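Side-chain contact in ATP phosphoribosyltransferase (Thermotoga maritima, PDB 1O63), which probably catalyses the first step of histidine biosynthesis, joining ATP to 5-phosphoribose 1-diphosphate to give phosphoribosyl-ATP and diphosphate: residues Y53-V58 and T74-P79. Sequence-based numbering, arbitrary orientation.
Sequences YLVHGV and TSLIQP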
# COMPACT_ATOMS: atom_id res chain seq x y z
N TYR A 53 11.57 10.38 -0.28
CA TYR A 53 12.06 11.44 0.58
C TYR A 53 13.49 11.83 0.25
O TYR A 53 13.87 13.01 0.35
CB TYR A 53 11.98 11.03 2.09
CG TYR A 53 10.59 11.36 2.63
CD1 TYR A 53 9.46 10.72 2.15
CD2 TYR A 53 10.43 12.35 3.58
CE1 TYR A 53 8.20 11.04 2.63
CE2 TYR A 53 9.20 12.70 4.06
CZ TYR A 53 8.08 12.04 3.57
OH TYR A 53 6.86 12.42 4.08
N LEU A 54 14.33 10.84 -0.07
CA LEU A 54 15.72 11.11 -0.42
C LEU A 54 15.87 11.75 -1.80
O LEU A 54 16.56 12.77 -1.97
CB LEU A 54 16.52 9.79 -0.41
CG LEU A 54 16.68 9.21 1.02
CD1 LEU A 54 16.95 7.70 0.95
CD2 LEU A 54 17.84 9.92 1.69
N VAL A 55 15.19 11.17 -2.80
CA VAL A 55 15.32 11.70 -4.17
C VAL A 55 14.89 13.14 -4.25
O VAL A 55 15.51 13.97 -4.95
CB VAL A 55 14.53 10.85 -5.18
CG1 VAL A 55 14.60 11.46 -6.58
CG2 VAL A 55 15.06 9.41 -5.22
N HIS A 56 13.84 13.52 -3.53
CA HIS A 56 13.37 14.90 -3.49
C HIS A 56 14.27 15.80 -2.66
O HIS A 56 14.05 17.01 -2.62
CB HIS A 56 11.92 14.96 -2.97
CG HIS A 56 10.93 14.63 -4.06
ND1 HIS A 56 10.70 13.34 -4.49
CD2 HIS A 56 10.13 15.43 -4.81
CE1 HIS A 56 9.79 13.35 -5.47
NE2 HIS A 56 9.45 14.60 -5.67
N GLY A 57 15.23 15.26 -1.94
CA GLY A 57 16.17 16.04 -1.15
C GLY A 57 15.71 16.49 0.21
O GLY A 57 16.37 17.38 0.80
N VAL A 58 14.66 15.91 0.79
CA VAL A 58 14.23 16.38 2.13
C VAL A 58 14.90 15.59 3.24
O VAL A 58 14.89 15.99 4.43
CB VAL A 58 12.71 16.38 2.27
CG1 VAL A 58 12.08 17.33 1.22
CG2 VAL A 58 12.13 14.99 2.09
N THR A 74 16.38 3.68 -8.14
CA THR A 74 16.79 5.04 -7.82
C THR A 74 18.28 5.22 -8.15
O THR A 74 19.00 4.24 -8.37
CB THR A 74 16.65 5.33 -6.31
OG1 THR A 74 17.57 4.50 -5.60
CG2 THR A 74 15.24 5.06 -5.79
N SER A 75 18.76 6.45 -8.01
CA SER A 75 20.18 6.72 -8.21
C SER A 75 20.92 6.82 -6.88
O SER A 75 22.13 7.09 -6.86
CB SER A 75 20.35 8.04 -8.99
OG SER A 75 19.55 9.04 -8.34
N LEU A 76 20.25 6.58 -5.77
CA LEU A 76 20.83 6.70 -4.45
C LEU A 76 22.06 5.83 -4.22
O LEU A 76 22.21 4.70 -4.68
CB LEU A 76 19.76 6.42 -3.38
CG LEU A 76 18.42 7.13 -3.60
CD1 LEU A 76 17.33 6.49 -2.76
CD2 LEU A 76 18.58 8.62 -3.27
N ILE A 77 22.94 6.35 -3.37
CA ILE A 77 24.18 5.72 -2.99
C ILE A 77 24.04 4.79 -1.80
O ILE A 77 23.47 5.18 -0.77
CB ILE A 77 25.18 6.85 -2.60
CG1 ILE A 77 25.52 7.66 -3.88
CG2 ILE A 77 26.44 6.34 -1.95
CD1 ILE A 77 26.08 9.03 -3.49
N GLN A 78 24.63 3.60 -1.87
CA GLN A 78 24.63 2.67 -0.75
C GLN A 78 26.05 2.62 -0.19
O GLN A 78 26.92 2.04 -0.87
CB GLN A 78 24.23 1.25 -1.21
CG GLN A 78 22.77 1.08 -1.57
CD GLN A 78 22.39 -0.39 -1.77
OE1 GLN A 78 22.71 -1.26 -0.94
NE2 GLN A 78 21.71 -0.63 -2.87
N PRO A 79 26.31 3.24 0.95
CA PRO A 79 27.66 3.34 1.45
C PRO A 79 28.21 2.00 1.90
O PRO A 79 29.40 1.75 1.79
CB PRO A 79 27.57 4.33 2.61
CG PRO A 79 26.12 4.26 3.03
CD PRO A 79 25.38 4.09 1.73
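Leu-54, on the last turn of helix 50-55, points its CB toward the loop 74-79 and packs on Leu-76 in a small, wholly apolar contact. The two side chains cross obliquely: Leu-54 CB lies 3.7 Å from Leu-76 CD2, and Leu-54 CD1 lies 3.9 Å from Leu-76 CD1. Leucine suits this buried place, because Val-175 of strand 161-176 and Ala-59 also pack on it. Val-55, one residue on and more exposed, adds one branch: CG2, set anti to its carbonyl carbon, reaches Leu-76 CD2 at 4.1 Å and has Thr-74 CG2 beside it at 4.4 Å. Leucine fits at Leu-76 because its two methyls reach both successive helix residues; Pro-51 and Pro-178 also touch it. An alanine in place of Leu-76 would remove both methyls and would probably open a gap beside Leu-54 and leave Val-55 CG2 without its leucine partner. Thr-74 serves twice, giving its methyl to Val-55 while OG1 accepts a weak hydrogen bond from Leu-76 N (3.4 Å). Past Val-55 the chain turns away at Gly-57, whose positive phi (82°) favours glycine; Val-58 N hydrogen-bonds to Tyr-53 O and Gly-57 N to Leu-54 O. This Schellman motif ends the helix, while hydrophobic packing joins its last turn to the loop leading into strand 81-94 of a type II periplasmic-binding-protein-like fold, as in the HisG family.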